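Ribonucleoside-diphosphate reductase subunit beta (PDB 6ZJK) probably serves as the di-iron, radical-generating subunit of a class I ribonucleotide reductase, which converts ribonucleoside diphosphates to deoxyribonucleotides. Local coordinates at residues A[72-77]-A[144-149]; A[105-110]-A[135-140]; A[114-119]-A[183-188]; A[127-132]-A[242-247]. All coordinates share one frame; numbering follows the deposited sequence.

Contact 1: residues A[72-77]-A[144-149]; sequences IPEEIS and YSYILD
One face of the Tyr146 ring carries the CG methylene of Glu74, and the ring edge, in its own plane, meets the backbone carbonyl of Ile76. The methylene sits 3.8 Å from the ring centroid and 20° off the normal, a CH-pi contact displaced toward CD1, to which CG comes within 3.6 Å. Pro73 comes in obliquely, its O 3.4 Å from Tyr146 CE2, while its ring makes a looser apolar touch of 4.4 Å between Pro73 CB and Tyr146 CD2. At the phenol end, Tyr146 OH donates a hydrogen bond of 2.9 Å to Ile76 O, the hydroxyl lying 32° out of the carbonyl plane. Tyr146 CG stands anti to the backbone N (chi1 169°), which carries the ring out over the short 3-10 turn 73-75. Past its methylene Glu74 runs on extended, and its carboxylate leaves the ring: OE1 forms a salt bridge with Arg64 of the second subunit, and OE2 is hydrogen-bonded to a glycerol, probably from the crystallisation liquor. Pro73 also packs on Ile139 and Gln142 of helix 124-151. Near the surface, Tyr146, with the packing of Pro73, thus joins the loop between helices 58-68 and 79-84, through its 3-10 turn, to a long helix of the all-helical, ferritin-like fold of R2 proteins.

Contact 2: residues A[105-110]-A[135-140]; sequences FLDSVQ and FQEEIH. With FE (Fe (III) ion), chain H; FE (Fe (III) ion), chain G.
Asp107 and Glu137 converge on one iron(III) ion, the chain H iron, with His140 one helical turn further on. Here the packing is tight: Asp107 OD1 and Glu137 OE1 each bind the ion at 2.2 Å, and His140 ND1 at 2.4 Å. The two carboxylate oxygens lie only 3.1 Å apart, held together by the shared cation, which probably offsets their mutual repulsion. Their carboxylate planes are turned 46° from each other. Glu137 bends at chi2 (-52°), and its OE2 reaches the second, chain G iron at 2.2 Å, making this carboxylate a bridge; a water spans the same pair of metals. The other oxygen of Asp107 faces His140 CB at 3.4 Å and is hydrogen-bonded to Tyr144, while His140 NE2 is hydrogen-bonded to Asp237, a second-shell grip that steadies the imidazole. The looser side lies toward Gln110, where its CB meets Glu137 CG at 3.9 Å; its amide turns to Tyr181 and Asn200. This side too is buried. Glu204, Glu238 and His241 complete the chain G iron site. Glu137 and His140 form a Glu-X-X-His motif, which with Asp107 from the antiparallel helix is typical of the carboxylate-bridged di-iron centre of R2 and ferritin-like proteins.

Contact 3: residues A[114-119]-A[183-188]; sequences LPNISR and KFNKEP
Asn116 and Asn185 bring their side-chain amides together where helices 90-118 and 168-186 draw near, with the two CA atoms 7.1 Å apart. Asn185 begins with a CB that already lies 4.2 Å from Asn116 ND2. From there CG is set beside the carbonyl carbon and opposite N (chi1 -174°), which brings the amide up to Asn116. CG then lies 3.6 Å from Asn116 ND2, and the oxygen at the tip, OD1, closes to 2.9 Å from the same nitrogen. The two amide planes stand 73° apart, so the groups meet steeply turned rather than flat against each other. Asn185 OD1 accepts a hydrogen bond from Lys25 of the second subunit, and ND2 of the same amide makes a weak bond to Lys26 O there. The contact therefore ties two helices of the R2 helical bundle together beside the dimer interface, at the C-terminal ends of both. Helix 90-118 is kinked here: Pro115 has no amide hydrogen to give, and the N of Asn116 makes no bond to the preceding turn. A second meeting, one residue earlier on helix 168-186, involves Phe184: its ring edge lies toward Asn116 O, with CE2 3.8 Å from that oxygen in the ring plane. This carbonyl is buried and finds no hydrogen-bond donor in the model. Tyr120 meets the Phe184 ring edge-to-face, and Phe193 meets it at about 60°.

Contact 4: residues A[127-132]-A[242-247]; sequences SSLLNI and LVLFQN
Within the helical bundle of the R2 fold, helices 124-151 and 225-255 both supply iron ligands: Glu137 and His140 follow 127-132, whereas Glu238 and His241 precede 242-247. They pack here through leucines and a phenylalanine, a wholly apolar contact. Leu244 lies between Leu129 and Leu130. With chi1 at 176°, its CG is trans to N and carries the two methyls to the facing helix, where they part: CD1 meets Leu129 CD1 at 3.8 Å, and CD2 lies 4.1 Å from Leu130 CD2. Both branches stand about 4.1 Å from Leu129 CB, so the fork straddles the base of that residue. Leu130 CD2 has a second neighbour, Phe245 CE1, at 3.9 Å; the methyl approaches the ring obliquely, and the two side chains cross at about a right angle. The segment axes come no closer than 11.4 Å and run roughly antiparallel at 150°. Beside the contact, Asn247 ND2 donates almost straight (176°) to Val243 O, reaching it from the face opposite to Asn247 N. Ser128 and Asn131 bond to Glu138 of the second subunit. Phe245 goes on to pack against Ile197 and Asn200 of helix 190-220, and helix 58-68 borders Val243 and Asn247.

From the N terminus, the loop after helix 58-68 opens contact 1, which closes only at 144-149, far along helix 124-151. Nested inside that loop is contact 2, a helical hairpin closed between the consecutive antiparallel helices 90-118 and 124-151. Contact 3 starts further down helix 90-118 and ends on helix 168-186, crossing contacts 1 and 2. Contact 4, from helix 124-151 to helix 225-255, crosses all three others. Helix 124-151 thus serves contacts 1, 2 and 4. Contacts 1 and 2 touch where Pro73 meets Ile139; Leu114 packs on Glu137 between contacts 2 and 3, and on Phe245 between contacts 3 and 4. All four touch the second subunit.

Contact 1: residues A[72-77]-A[144-149]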
# COMPACT_ATOMS: atom_id res chain seq x y z
N ILE A 72 0.46 -6.06 -14.58
CA ILE A 72 1.87 -5.77 -14.53
C ILE A 72 2.24 -5.09 -15.82
O ILE A 72 2.18 -5.66 -16.86
CB ILE A 72 2.72 -7.04 -14.33
CG1 ILE A 72 2.30 -7.78 -13.06
CG2 ILE A 72 4.17 -6.69 -14.24
CD1 ILE A 72 3.04 -9.06 -12.80
N PRO A 73 2.63 -3.86 -15.72
CA PRO A 73 2.96 -2.99 -16.84
C PRO A 73 3.93 -3.58 -17.82
O PRO A 73 3.68 -3.62 -18.99
CB PRO A 73 3.55 -1.78 -16.18
CG PRO A 73 3.06 -1.81 -14.84
CD PRO A 73 2.72 -3.17 -14.45
N GLU A 74 4.99 -4.22 -17.33
CA GLU A 74 6.01 -4.85 -18.19
C GLU A 74 5.58 -6.05 -18.98
O GLU A 74 6.25 -6.44 -19.82
CB GLU A 74 7.31 -5.12 -17.44
CG GLU A 74 8.05 -3.86 -17.05
CD GLU A 74 9.37 -4.07 -16.33
OE1 GLU A 74 9.75 -5.23 -16.13
OE2 GLU A 74 10.02 -3.08 -15.98
N GLU A 75 4.37 -6.50 -18.75
CA GLU A 75 3.85 -7.61 -19.48
C GLU A 75 3.17 -7.17 -20.79
O GLU A 75 2.71 -7.97 -21.52
CB GLU A 75 2.90 -8.43 -18.59
CG GLU A 75 3.52 -9.62 -17.89
CD GLU A 75 2.60 -10.37 -16.93
OE1 GLU A 75 3.08 -11.22 -16.20
OE2 GLU A 75 1.40 -10.14 -16.88
N ILE A 76 3.12 -5.87 -21.05
CA ILE A 76 2.53 -5.35 -22.24
C ILE A 76 3.64 -4.91 -23.16
O ILE A 76 4.36 -4.05 -22.85
CB ILE A 76 1.62 -4.19 -21.90
CG1 ILE A 76 0.42 -4.67 -21.13
CG2 ILE A 76 1.17 -3.51 -23.16
CD1 ILE A 76 -0.08 -3.65 -20.18
N SER A 77 3.73 -5.49 -24.32
CA SER A 77 4.85 -5.15 -25.19
C SER A 77 4.65 -3.82 -25.90
O SER A 77 3.57 -3.54 -26.44
CB SER A 77 5.04 -6.24 -26.24
OG SER A 77 5.70 -5.69 -27.36
N TYR A 144 5.08 4.46 -16.12
CA TYR A 144 5.58 5.60 -16.83
C TYR A 144 7.09 5.44 -17.03
O TYR A 144 7.57 5.73 -18.06
CB TYR A 144 5.24 6.94 -16.18
CG TYR A 144 3.75 7.15 -15.86
CD1 TYR A 144 2.79 6.72 -16.72
CD2 TYR A 144 3.35 7.74 -14.70
CE1 TYR A 144 1.47 6.88 -16.44
CE2 TYR A 144 2.03 7.91 -14.42
CZ TYR A 144 1.10 7.47 -15.29
OH TYR A 144 -0.19 7.61 -15.00
N SER A 145 7.79 4.98 -16.02
CA SER A 145 9.21 4.68 -16.17
C SER A 145 9.43 3.62 -17.24
O SER A 145 10.40 3.70 -18.02
CB SER A 145 9.81 4.22 -14.83
OG SER A 145 10.38 5.32 -14.12
N TYR A 146 8.57 2.62 -17.26
CA TYR A 146 8.65 1.58 -18.23
C TYR A 146 8.43 2.09 -19.65
O TYR A 146 9.10 1.68 -20.52
CB TYR A 146 7.68 0.47 -17.93
CG TYR A 146 7.49 -0.54 -19.01
CD1 TYR A 146 8.52 -1.26 -19.49
CD2 TYR A 146 6.28 -0.81 -19.51
CE1 TYR A 146 8.35 -2.19 -20.45
CE2 TYR A 146 6.09 -1.75 -20.48
CZ TYR A 146 7.14 -2.42 -20.95
OH TYR A 146 6.96 -3.35 -21.90
N ILE A 147 7.45 2.95 -19.86
CA ILE A 147 7.22 3.54 -21.19
C ILE A 147 8.46 4.32 -21.66
O ILE A 147 8.96 4.12 -22.77
CB ILE A 147 5.96 4.42 -21.21
CG1 ILE A 147 4.70 3.56 -21.08
CG2 ILE A 147 5.91 5.29 -22.49
CD1 ILE A 147 3.40 4.35 -20.82
N LEU A 148 8.94 5.23 -20.81
CA LEU A 148 9.99 6.16 -21.23
C LEU A 148 11.32 5.46 -21.44
O LEU A 148 12.09 5.86 -22.34
CB LEU A 148 10.11 7.30 -20.21
CG LEU A 148 8.91 8.23 -20.07
CD1 LEU A 148 9.28 9.28 -19.06
CD2 LEU A 148 8.48 8.89 -21.45
N ASP A 149 11.63 4.46 -20.61
CA ASP A 149 12.89 3.73 -20.75
C ASP A 149 12.86 2.83 -21.97
O ASP A 149 13.93 2.49 -22.50
CB ASP A 149 13.17 2.91 -19.49
CG ASP A 149 14.61 2.40 -19.43
OD1 ASP A 149 15.55 3.23 -19.51
OD2 ASP A 149 14.80 1.17 -19.31

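Contact 2: residues A[105-110]-A[135-140]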
# COMPACT_ATOMS: atom_id res chain seq x y z
N PHE A 105 3.81 13.13 -11.75
CA PHE A 105 3.70 13.91 -10.53
C PHE A 105 2.41 13.58 -9.78
O PHE A 105 2.43 13.45 -8.54
CB PHE A 105 3.75 15.41 -10.86
CG PHE A 105 3.18 16.27 -9.78
CD1 PHE A 105 3.98 16.70 -8.73
CD2 PHE A 105 1.83 16.62 -9.78
CE1 PHE A 105 3.45 17.48 -7.71
CE2 PHE A 105 1.29 17.38 -8.77
CZ PHE A 105 2.10 17.82 -7.74
N LEU A 106 1.31 13.36 -10.48
CA LEU A 106 0.03 13.09 -9.84
C LEU A 106 0.02 11.80 -9.01
O LEU A 106 -0.31 11.81 -7.90
CB LEU A 106 -1.11 13.13 -10.83
CG LEU A 106 -1.48 14.44 -11.47
CD1 LEU A 106 -2.69 14.33 -12.32
CD2 LEU A 106 -1.53 15.63 -10.58
N ASP A 107 0.44 10.73 -9.62
CA ASP A 107 0.52 9.48 -8.98
C ASP A 107 1.58 9.49 -7.87
O ASP A 107 1.40 8.85 -6.90
CB ASP A 107 0.76 8.38 -9.95
CG ASP A 107 -0.47 7.99 -10.74
OD1 ASP A 107 -1.52 7.74 -10.20
OD2 ASP A 107 -0.38 7.89 -11.92
N SER A 108 2.66 10.24 -8.01
CA SER A 108 3.64 10.32 -6.99
C SER A 108 3.07 10.97 -5.76
O SER A 108 3.28 10.50 -4.72
CB SER A 108 4.92 11.02 -7.47
OG SER A 108 5.63 10.22 -8.36
N VAL A 109 2.34 12.05 -5.90
CA VAL A 109 1.78 12.68 -4.73
C VAL A 109 0.64 11.86 -4.13
O VAL A 109 0.41 11.93 -3.00
CB VAL A 109 1.33 14.12 -4.89
CG1 VAL A 109 2.46 15.03 -5.18
CG2 VAL A 109 0.28 14.25 -5.90
N GLN A 110 -0.05 11.09 -4.93
CA GLN A 110 -1.09 10.23 -4.45
C GLN A 110 -0.41 9.19 -3.57
O GLN A 110 -0.84 8.96 -2.50
CB GLN A 110 -1.81 9.57 -5.59
CG GLN A 110 -2.79 10.43 -6.34
CD GLN A 110 -3.89 10.95 -5.50
OE1 GLN A 110 -3.75 11.93 -4.83
NE2 GLN A 110 -5.00 10.28 -5.53
N PHE A 135 -0.97 1.12 -3.40
CA PHE A 135 -0.21 0.14 -4.16
C PHE A 135 -0.45 0.31 -5.66
O PHE A 135 0.50 0.27 -6.45
CB PHE A 135 -0.61 -1.25 -3.66
CG PHE A 135 -0.37 -2.36 -4.63
CD1 PHE A 135 0.89 -2.94 -4.74
CD2 PHE A 135 -1.41 -2.87 -5.39
CE1 PHE A 135 1.11 -4.00 -5.61
CE2 PHE A 135 -1.20 -3.92 -6.27
CZ PHE A 135 0.06 -4.49 -6.38
N GLN A 136 -1.70 0.53 -6.07
CA GLN A 136 -2.03 0.72 -7.49
C GLN A 136 -1.44 2.00 -8.05
O GLN A 136 -1.06 2.04 -9.23
CB GLN A 136 -3.56 0.74 -7.71
CG GLN A 136 -4.22 -0.63 -7.49
CD GLN A 136 -5.70 -0.68 -7.72
OE1 GLN A 136 -6.37 0.35 -7.91
NE2 GLN A 136 -6.25 -1.90 -7.72
N GLU A 137 -1.33 3.03 -7.25
CA GLU A 137 -0.74 4.26 -7.66
C GLU A 137 0.78 4.07 -7.89
O GLU A 137 1.32 4.63 -8.80
CB GLU A 137 -1.00 5.38 -6.68
CG GLU A 137 -2.43 5.77 -6.35
CD GLU A 137 -3.39 6.08 -7.49
OE1 GLU A 137 -3.20 5.66 -8.58
OE2 GLU A 137 -4.39 6.72 -7.27
N GLU A 138 1.44 3.28 -7.05
CA GLU A 138 2.85 2.95 -7.28
C GLU A 138 3.03 2.22 -8.61
O GLU A 138 4.02 2.45 -9.32
CB GLU A 138 3.42 2.13 -6.13
CG GLU A 138 3.45 2.83 -4.78
CD GLU A 138 4.58 3.84 -4.64
OE1 GLU A 138 5.33 4.07 -5.61
OE2 GLU A 138 4.73 4.40 -3.53
N ILE A 139 2.11 1.33 -8.94
CA ILE A 139 2.20 0.62 -10.22
C ILE A 139 2.01 1.58 -11.40
O ILE A 139 2.67 1.44 -12.45
CB ILE A 139 1.21 -0.56 -10.24
CG1 ILE A 139 1.71 -1.62 -9.24
CG2 ILE A 139 1.08 -1.17 -11.62
CD1 ILE A 139 1.00 -2.94 -9.38
N HIS A 140 1.21 2.59 -11.22
CA HIS A 140 0.93 3.56 -12.26
C HIS A 140 2.17 4.36 -12.54
O HIS A 140 2.57 4.49 -13.63
CB HIS A 140 -0.24 4.47 -11.90
CG HIS A 140 -1.57 3.77 -11.86
ND1 HIS A 140 -2.69 4.30 -11.27
CD2 HIS A 140 -1.91 2.54 -12.29
CE1 HIS A 140 -3.66 3.42 -11.36
NE2 HIS A 140 -3.21 2.36 -11.97
FE FE H . -3.29 6.49 -10.62
FE FE G . -5.96 6.98 -8.78
O HOH W 1 -5.57 5.71 -10.47

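Contact 3: residues A[114-119]-A[183-188]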
# COMPACT_ATOMS: atom_id res chain seq x y z
N LEU A 114 -1.99 9.53 0.27
CA LEU A 114 -2.96 8.55 0.69
C LEU A 114 -2.73 7.98 2.10
O LEU A 114 -3.65 7.83 2.83
CB LEU A 114 -3.07 7.44 -0.32
CG LEU A 114 -3.78 7.85 -1.58
CD1 LEU A 114 -3.90 6.76 -2.58
CD2 LEU A 114 -5.12 8.43 -1.24
N PRO A 115 -1.49 7.70 2.46
CA PRO A 115 -1.31 7.17 3.79
C PRO A 115 -1.54 8.17 4.86
O PRO A 115 -1.66 7.82 5.99
CB PRO A 115 0.13 6.77 3.81
CG PRO A 115 0.48 6.53 2.44
CD PRO A 115 -0.38 7.35 1.57
N ASN A 116 -1.59 9.43 4.50
CA ASN A 116 -1.82 10.44 5.48
C ASN A 116 -3.28 10.62 5.73
O ASN A 116 -3.70 11.07 6.76
CB ASN A 116 -1.23 11.74 4.99
CG ASN A 116 0.19 11.89 5.38
OD1 ASN A 116 0.99 10.99 5.22
ND2 ASN A 116 0.52 13.04 5.90
N ILE A 117 -4.06 10.25 4.76
CA ILE A 117 -5.43 10.35 4.91
C ILE A 117 -5.82 9.11 5.65
O ILE A 117 -6.50 9.19 6.63
CB ILE A 117 -6.08 10.41 3.56
CG1 ILE A 117 -6.08 11.84 3.09
CG2 ILE A 117 -7.48 9.89 3.61
CD1 ILE A 117 -6.48 11.99 1.68
N SER A 118 -5.37 7.99 5.17
CA SER A 118 -5.67 6.71 5.76
C SER A 118 -5.41 6.54 7.23
O SER A 118 -6.10 5.87 7.87
CB SER A 118 -4.93 5.66 5.02
OG SER A 118 -5.33 4.42 5.42
N ARG A 119 -4.48 7.25 7.80
CA ARG A 119 -4.19 7.15 9.17
C ARG A 119 -5.12 7.87 10.13
O ARG A 119 -4.94 7.81 11.30
CB ARG A 119 -2.72 7.49 9.37
CG ARG A 119 -2.32 8.88 9.78
CD ARG A 119 -0.81 8.99 9.99
NE ARG A 119 -0.35 10.33 9.63
CZ ARG A 119 0.64 11.01 10.18
NH1 ARG A 119 1.36 10.53 11.17
NH2 ARG A 119 0.92 12.21 9.73
N LYS A 183 -1.50 21.35 3.24
CA LYS A 183 -2.04 22.10 4.36
C LYS A 183 -2.70 21.18 5.37
O LYS A 183 -2.57 21.38 6.59
CB LYS A 183 -3.06 23.11 3.84
CG LYS A 183 -3.82 23.89 4.89
CD LYS A 183 -3.67 25.39 4.75
CE LYS A 183 -4.00 26.04 6.08
NZ LYS A 183 -3.27 27.35 6.22
N PHE A 184 -3.06 19.96 5.02
CA PHE A 184 -3.53 19.04 6.02
C PHE A 184 -2.37 18.36 6.65
O PHE A 184 -2.37 18.15 7.83
CB PHE A 184 -4.44 18.00 5.41
CG PHE A 184 -4.84 16.92 6.35
CD1 PHE A 184 -5.57 17.20 7.47
CD2 PHE A 184 -4.50 15.62 6.11
CE1 PHE A 184 -5.94 16.22 8.34
CE2 PHE A 184 -4.88 14.63 6.98
CZ PHE A 184 -5.60 14.93 8.09
N ASN A 185 -1.39 18.02 5.84
CA ASN A 185 -0.21 17.35 6.33
C ASN A 185 0.45 18.05 7.49
O ASN A 185 0.97 17.43 8.38
CB ASN A 185 0.81 17.17 5.22
CG ASN A 185 1.98 16.34 5.66
OD1 ASN A 185 1.88 15.56 6.57
ND2 ASN A 185 3.12 16.54 5.03
N LYS A 186 0.42 19.36 7.46
CA LYS A 186 1.04 20.08 8.56
C LYS A 186 0.01 20.61 9.55
O LYS A 186 0.36 20.87 10.70
CB LYS A 186 1.90 21.21 8.01
CG LYS A 186 3.10 20.70 7.21
CD LYS A 186 4.11 21.80 6.93
CE LYS A 186 4.14 22.84 8.04
NZ LYS A 186 5.50 23.34 8.31
N GLU A 187 -1.28 20.63 9.21
CA GLU A 187 -2.28 21.12 10.16
C GLU A 187 -3.51 20.21 10.11
O GLU A 187 -4.49 20.51 9.42
CB GLU A 187 -2.67 22.56 9.83
CG GLU A 187 -3.50 23.29 10.88
CD GLU A 187 -4.52 24.23 10.24
OE1 GLU A 187 -5.67 24.29 10.75
OE2 GLU A 187 -4.17 24.92 9.25
N PRO A 188 -3.46 19.19 10.93
CA PRO A 188 -4.54 18.21 10.97
C PRO A 188 -5.82 18.70 11.60
O PRO A 188 -6.00 18.50 12.75
CB PRO A 188 -3.96 17.12 11.83
CG PRO A 188 -2.54 17.37 11.90
CD PRO A 188 -2.40 18.84 11.86

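Contact 4: residues A[127-132]-A[242-247]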
# COMPACT_ATOMS: atom_id res chain seq x y z
N SER A 127 -9.63 1.55 5.40
CA SER A 127 -8.17 1.66 5.36
C SER A 127 -7.53 0.57 4.50
O SER A 127 -6.52 0.82 3.82
CB SER A 127 -7.59 1.65 6.77
OG SER A 127 -7.77 2.93 7.35
N SER A 128 -8.05 -0.65 4.56
CA SER A 128 -7.57 -1.68 3.65
C SER A 128 -7.69 -1.22 2.21
O SER A 128 -6.77 -1.39 1.41
CB SER A 128 -8.33 -2.97 3.86
OG SER A 128 -8.03 -3.49 5.13
N LEU A 129 -8.81 -0.65 1.83
CA LEU A 129 -8.99 -0.25 0.45
C LEU A 129 -8.08 0.88 0.04
O LEU A 129 -7.61 0.91 -1.01
CB LEU A 129 -10.45 0.06 0.13
CG LEU A 129 -11.56 -0.96 0.31
CD1 LEU A 129 -12.94 -0.36 0.25
CD2 LEU A 129 -11.49 -2.14 -0.57
N LEU A 130 -7.86 1.82 0.92
CA LEU A 130 -6.94 2.90 0.57
C LEU A 130 -5.50 2.40 0.42
O LEU A 130 -4.74 2.94 -0.39
CB LEU A 130 -6.99 4.02 1.62
CG LEU A 130 -8.29 4.84 1.71
CD1 LEU A 130 -8.30 5.63 3.01
CD2 LEU A 130 -8.42 5.79 0.53
N ASN A 131 -5.12 1.38 1.20
CA ASN A 131 -3.79 0.78 1.05
C ASN A 131 -3.67 0.06 -0.29
O ASN A 131 -2.61 0.10 -0.93
CB ASN A 131 -3.52 -0.23 2.17
CG ASN A 131 -3.22 0.42 3.51
OD1 ASN A 131 -2.82 1.57 3.58
ND2 ASN A 131 -3.38 -0.35 4.58
N ILE A 132 -4.72 -0.57 -0.75
CA ILE A 132 -4.67 -1.18 -2.03
C ILE A 132 -4.56 -0.08 -3.10
O ILE A 132 -3.91 -0.23 -4.07
CB ILE A 132 -5.91 -2.00 -2.30
CG1 ILE A 132 -6.06 -3.12 -1.28
CG2 ILE A 132 -5.86 -2.61 -3.65
CD1 ILE A 132 -7.31 -3.94 -1.44
N LEU A 242 -12.45 6.32 -7.98
CA LEU A 242 -13.51 7.29 -8.02
C LEU A 242 -14.66 6.83 -7.15
O LEU A 242 -15.05 7.50 -6.31
CB LEU A 242 -13.99 7.36 -9.43
CG LEU A 242 -14.20 8.66 -10.09
CD1 LEU A 242 -13.12 9.61 -9.72
CD2 LEU A 242 -14.27 8.43 -11.57
N VAL A 243 -15.16 5.65 -7.38
CA VAL A 243 -16.23 5.14 -6.59
C VAL A 243 -15.88 5.00 -5.14
O VAL A 243 -16.69 5.19 -4.32
CB VAL A 243 -16.75 3.85 -7.10
CG1 VAL A 243 -17.93 3.47 -6.28
CG2 VAL A 243 -17.17 3.98 -8.52
N LEU A 244 -14.65 4.68 -4.83
CA LEU A 244 -14.22 4.62 -3.43
C LEU A 244 -14.38 5.98 -2.76
O LEU A 244 -15.02 6.09 -1.71
CB LEU A 244 -12.77 4.13 -3.34
CG LEU A 244 -12.06 4.08 -1.97
CD1 LEU A 244 -12.85 3.24 -0.98
CD2 LEU A 244 -10.66 3.52 -2.11
N PHE A 245 -13.85 7.02 -3.38
CA PHE A 245 -13.98 8.36 -2.82
C PHE A 245 -15.44 8.87 -2.82
O PHE A 245 -15.82 9.54 -1.96
CB PHE A 245 -12.97 9.35 -3.41
CG PHE A 245 -11.64 9.34 -2.71
CD1 PHE A 245 -10.79 8.34 -2.88
CD2 PHE A 245 -11.31 10.31 -1.82
CE1 PHE A 245 -9.62 8.30 -2.22
CE2 PHE A 245 -10.12 10.27 -1.15
CZ PHE A 245 -9.28 9.27 -1.36
N GLN A 246 -16.22 8.51 -3.79
CA GLN A 246 -17.65 8.85 -3.77
C GLN A 246 -18.32 8.32 -2.50
O GLN A 246 -19.08 9.03 -1.83
CB GLN A 246 -18.32 8.30 -5.04
CG GLN A 246 -18.04 9.12 -6.32
CD GLN A 246 -18.53 8.46 -7.62
OE1 GLN A 246 -19.14 7.38 -7.59
NE2 GLN A 246 -18.29 9.14 -8.77
N ASN A 247 -18.04 7.06 -2.16
CA ASN A 247 -18.64 6.44 -0.98
C ASN A 247 -18.05 6.99 0.32
O ASN A 247 -18.78 7.18 1.30
CB ASN A 247 -18.47 4.94 -1.05
CG ASN A 247 -19.54 4.31 -1.88
OD1 ASN A 247 -20.59 3.97 -1.35
ND2 ASN A 247 -19.30 4.14 -3.16